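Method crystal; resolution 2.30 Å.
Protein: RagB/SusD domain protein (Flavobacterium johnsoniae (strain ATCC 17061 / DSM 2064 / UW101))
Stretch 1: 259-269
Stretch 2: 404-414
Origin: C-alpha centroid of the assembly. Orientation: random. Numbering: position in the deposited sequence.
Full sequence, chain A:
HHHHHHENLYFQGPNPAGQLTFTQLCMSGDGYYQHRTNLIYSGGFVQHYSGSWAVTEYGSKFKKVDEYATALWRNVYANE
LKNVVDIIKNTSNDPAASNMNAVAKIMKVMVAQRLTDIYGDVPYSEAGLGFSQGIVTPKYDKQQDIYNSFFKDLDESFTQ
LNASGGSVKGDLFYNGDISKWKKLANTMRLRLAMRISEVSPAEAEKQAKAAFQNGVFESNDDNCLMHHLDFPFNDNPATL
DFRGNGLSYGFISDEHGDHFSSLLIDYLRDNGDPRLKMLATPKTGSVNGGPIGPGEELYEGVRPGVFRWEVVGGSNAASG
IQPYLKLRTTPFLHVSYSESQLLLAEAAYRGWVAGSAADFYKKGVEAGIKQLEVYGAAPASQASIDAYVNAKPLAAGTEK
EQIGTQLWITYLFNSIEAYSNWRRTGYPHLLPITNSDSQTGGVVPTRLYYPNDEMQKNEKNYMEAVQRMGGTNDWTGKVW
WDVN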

# COMPACT_ATOMS: atom_id res chain seq x y z
N HIS A 259 -8.70 3.26 -15.73
CA HIS A 259 -7.46 3.64 -16.41
C HIS A 259 -6.48 4.17 -15.39
O HIS A 259 -6.88 4.55 -14.29
N PHE A 260 -5.21 4.24 -15.76
CA PHE A 260 -4.23 4.95 -14.94
C PHE A 260 -4.47 6.45 -15.07
O PHE A 260 -5.02 6.92 -16.07
N SER A 261 -4.12 7.20 -14.04
CA SER A 261 -4.38 8.63 -14.09
C SER A 261 -3.41 9.35 -15.03
O SER A 261 -2.31 8.85 -15.29
N SER A 262 -3.80 10.51 -15.52
CA SER A 262 -2.90 11.32 -16.35
C SER A 262 -1.61 11.66 -15.61
O SER A 262 -0.54 11.76 -16.20
N LEU A 263 -1.69 11.85 -14.29
CA LEU A 263 -0.50 12.15 -13.50
C LEU A 263 0.56 11.03 -13.62
O LEU A 263 1.75 11.29 -13.89
N LEU A 264 0.14 9.79 -13.43
CA LEU A 264 1.06 8.67 -13.52
C LEU A 264 1.57 8.47 -14.95
O LEU A 264 2.76 8.39 -15.17
N ILE A 265 0.66 8.43 -15.91
CA ILE A 265 1.06 8.18 -17.29
C ILE A 265 2.01 9.28 -17.78
O ILE A 265 3.06 8.97 -18.32
N ASP A 266 1.64 10.54 -17.59
CA ASP A 266 2.53 11.63 -17.95
C ASP A 266 3.89 11.48 -17.26
O ASP A 266 4.91 11.74 -17.87
N TYR A 267 3.92 11.08 -15.99
CA TYR A 267 5.22 10.97 -15.35
C TYR A 267 6.07 9.87 -15.99
O TYR A 267 7.26 10.06 -16.23
N LEU A 268 5.46 8.71 -16.25
CA LEU A 268 6.18 7.58 -16.81
C LEU A 268 6.64 7.86 -18.26
O LEU A 268 7.75 7.50 -18.66
N ARG A 269 5.78 8.52 -19.02
CA ARG A 269 6.07 8.84 -20.41
C ARG A 269 7.10 9.98 -20.55
O ARG A 269 8.07 9.83 -21.30
N GLY A 404 9.59 10.08 -2.95
CA GLY A 404 8.15 9.97 -2.80
C GLY A 404 7.47 9.53 -4.08
O GLY A 404 6.62 8.64 -4.06
N THR A 405 7.88 10.14 -5.20
CA THR A 405 7.31 9.81 -6.51
C THR A 405 7.61 8.35 -6.89
O THR A 405 6.72 7.60 -7.36
N GLN A 406 8.86 7.94 -6.67
CA GLN A 406 9.22 6.56 -6.96
C GLN A 406 8.44 5.57 -6.08
O GLN A 406 7.96 4.55 -6.57
N LEU A 407 8.32 5.85 -4.79
CA LEU A 407 7.53 4.98 -3.91
C LEU A 407 6.06 4.91 -4.35
O LEU A 407 5.44 3.86 -4.34
N TRP A 408 5.54 6.06 -4.76
CA TRP A 408 4.19 6.18 -5.26
C TRP A 408 4.01 5.28 -6.49
O TRP A 408 2.93 4.70 -6.70
N ILE A 409 5.08 5.13 -7.27
CA ILE A 409 5.02 4.22 -8.41
C ILE A 409 5.15 2.77 -7.94
O ILE A 409 4.42 1.89 -8.39
N THR A 410 6.04 2.55 -7.00
CA THR A 410 6.29 1.23 -6.44
C THR A 410 5.05 0.67 -5.72
O THR A 410 4.79 -0.54 -5.79
N TYR A 411 4.27 1.56 -5.09
CA TYR A 411 3.07 1.17 -4.37
C TYR A 411 1.84 1.05 -5.23
O TYR A 411 0.72 0.97 -4.71
N LEU A 412 2.02 1.07 -6.55
CA LEU A 412 0.89 0.86 -7.45
C LEU A 412 0.28 -0.52 -7.19
O LEU A 412 1.02 -1.46 -6.90
N PHE A 413 -1.05 -0.62 -7.23
CA PHE A 413 -1.80 -1.82 -6.84
C PHE A 413 -1.77 -2.10 -5.33
O PHE A 413 -2.46 -3.00 -4.85
N ASN A 414 -1.00 -1.31 -4.58
CA ASN A 414 -1.05 -1.29 -3.12
C ASN A 414 -1.28 0.15 -2.66
O ASN A 414 -0.42 0.77 -2.04

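Helix 262-269 crosses helix 404-410 at 113° between their N-to-C directions, and the axes come no closer than 11.8 Å. So wide a gap calls for large side chains, and no hydrogen bond links the two stretches; the contact is almost wholly apolar.

Trp-408 has the largest share. Its CB points toward stretch 1, and a t chi1 (173°) with chi2 of 70° carries the indole out to the first turn of the opposing helix. There CH2 lies 3.6 Å from Leu-264 CA and 3.7 Å from Leu-264 CB, while Leu-263 CD2 approaches Trp-408 CH2 at 3.8 Å. The indole NE1 is satisfied elsewhere in the structure.

Leu-263 and Leu-264 share the t, p rotamer common for leucine in helices. The CB of Leu-264 points sideways, yet its branched end spans two neighbours: CD1 is 4.0 Å from Ile-409 CG1, and CD2 is 4.0 Å from Leu-412 CD2. Ile-409, m and t, extends CD1 to touch both Tyr-267 CD2 and Leu-268 CD2, 3.7 Å from each. Leu-268, m and t, starts sideways, but its end comes nearer to make this contact.

Tyr-267, t with chi2 of 84°, presents a ring face to Thr-405, whose CG2 sits 3.7 Å from the ring centroid, 17° off the normal: a CH-pi contact. Threonine suits the site because its methyl meets the ring while OG1 bonds elsewhere. Gln-406 starts away, but its m, m bend brings NE2 to the ring edge, 3.9 Å from Tyr-267 OH.

Beyond the helix, Leu-412 (t, p) and Phe-413 lie within a type II turn. Phe-260, m, meets both through CE1, 3.9 Å from Leu-412 CD2 and 4.1 Å from Phe-413 CE1. Nearby, Ser-261, p, caps its helix through a weak bond from Leu-264 N to Ser-261 OG (3.3 Å).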

# COMPACT_ATOMS: atom_id res chain seq x y z
CB HIS A 259 -7.67 4.71 -17.47
CG HIS A 259 -8.75 4.40 -18.47
ND1 HIS A 259 -8.48 4.19 -19.80
CD2 HIS A 259 -10.09 4.30 -18.33
CE1 HIS A 259 -9.61 3.97 -20.45
NE2 HIS A 259 -10.60 4.02 -19.57
CB PHE A 260 -2.79 4.58 -15.34
CG PHE A 260 -2.47 3.13 -15.12
CD1 PHE A 260 -2.70 2.54 -13.89
CD2 PHE A 260 -1.93 2.35 -16.14
CE1 PHE A 260 -2.42 1.21 -13.66
CE2 PHE A 260 -1.64 1.00 -15.91
CZ PHE A 260 -1.88 0.43 -14.67
CB SER A 261 -4.30 9.22 -12.69
OG SER A 261 -2.96 9.33 -12.27
CB SER A 262 -3.61 12.59 -16.83
OG SER A 262 -4.06 13.39 -15.74
CB LEU A 263 -0.90 12.37 -12.04
CG LEU A 263 0.21 12.78 -11.06
CD1 LEU A 263 0.75 14.19 -11.36
CD2 LEU A 263 -0.30 12.67 -9.62
CB LEU A 264 0.40 7.39 -13.01
CG LEU A 264 1.21 6.08 -13.04
CD1 LEU A 264 2.43 6.24 -12.19
CD2 LEU A 264 0.36 4.94 -12.52
CB ILE A 265 -0.13 8.09 -18.24
CG1 ILE A 265 -1.00 6.88 -17.86
CG2 ILE A 265 0.35 7.99 -19.70
CD1 ILE A 265 -0.27 5.54 -17.89
CB ASP A 266 1.96 13.00 -17.59
CG ASP A 266 0.79 13.41 -18.47
OD1 ASP A 266 0.46 12.71 -19.44
OD2 ASP A 266 0.23 14.48 -18.19
CB TYR A 267 5.11 10.69 -13.85
CG TYR A 267 6.46 10.73 -13.16
CD1 TYR A 267 7.00 11.93 -12.75
CD2 TYR A 267 7.19 9.57 -12.94
CE1 TYR A 267 8.23 11.99 -12.13
CE2 TYR A 267 8.43 9.61 -12.32
CZ TYR A 267 8.94 10.83 -11.92
OH TYR A 267 10.18 10.91 -11.30
CB LEU A 268 5.31 6.32 -16.77
CG LEU A 268 4.92 5.80 -15.38
CD1 LEU A 268 3.92 4.66 -15.53
CD2 LEU A 268 6.15 5.32 -14.58
CB ARG A 269 4.77 9.22 -21.14
CG ARG A 269 4.92 9.36 -22.65
CD ARG A 269 3.77 10.14 -23.23
NE ARG A 269 3.70 11.43 -22.56
CZ ARG A 269 2.61 11.90 -21.97
NH1 ARG A 269 1.48 11.19 -21.99
NH2 ARG A 269 2.65 13.08 -21.37
CB THR A 405 7.84 10.76 -7.59
OG1 THR A 405 7.70 12.12 -7.14
CG2 THR A 405 7.09 10.59 -8.90
CB GLN A 406 10.73 6.35 -6.79
CG GLN A 406 11.56 6.98 -7.90
CD GLN A 406 11.17 6.47 -9.28
OE1 GLN A 406 10.73 5.33 -9.44
NE2 GLN A 406 11.32 7.33 -10.27
CB LEU A 407 7.61 5.47 -2.45
CG LEU A 407 8.86 5.08 -1.66
CD1 LEU A 407 9.05 6.02 -0.48
CD2 LEU A 407 8.77 3.64 -1.19
CB TRP A 408 3.89 7.66 -5.57
CG TRP A 408 2.60 7.92 -6.24
CD1 TRP A 408 1.36 7.79 -5.69
CD2 TRP A 408 2.40 8.37 -7.58
NE1 TRP A 408 0.39 8.13 -6.61
CE2 TRP A 408 1.01 8.49 -7.78
CE3 TRP A 408 3.27 8.69 -8.64
CZ2 TRP A 408 0.47 8.91 -9.00
CZ3 TRP A 408 2.72 9.11 -9.84
CH2 TRP A 408 1.34 9.23 -10.00
CB ILE A 409 6.11 4.55 -9.46
CG1 ILE A 409 5.81 5.93 -10.07
CG2 ILE A 409 6.13 3.50 -10.56
CD1 ILE A 409 6.81 6.40 -11.09
CB THR A 410 7.51 1.29 -5.49
OG1 THR A 410 8.70 1.38 -6.28
CG2 THR A 410 7.61 0.06 -4.61
CB TYR A 411 2.76 2.16 -3.25
CG TYR A 411 3.67 2.09 -2.06
CD1 TYR A 411 4.04 0.86 -1.50
CD2 TYR A 411 4.19 3.24 -1.50
CE1 TYR A 411 4.90 0.80 -0.41
CE2 TYR A 411 5.02 3.19 -0.41
CZ TYR A 411 5.38 1.98 0.14
OH TYR A 411 6.22 1.97 1.23
CB LEU A 412 1.33 1.00 -8.90
CG LEU A 412 0.20 1.11 -9.93
CD1 LEU A 412 -0.62 2.34 -9.63
CD2 LEU A 412 0.78 1.15 -11.38
CB PHE A 413 -1.30 -3.06 -7.60
CG PHE A 413 -1.19 -2.84 -9.08
CD1 PHE A 413 -2.23 -2.26 -9.79
CD2 PHE A 413 -0.01 -3.16 -9.76
CE1 PHE A 413 -2.12 -2.04 -11.15
CE2 PHE A 413 0.10 -2.94 -11.11
CZ PHE A 413 -0.95 -2.39 -11.81
CB ASN A 414 0.23 -1.85 -2.47
CG ASN A 414 0.01 -2.25 -1.02
OD1 ASN A 414 -1.01 -1.90 -0.41
ND2 ASN A 414 0.98 -2.94 -0.44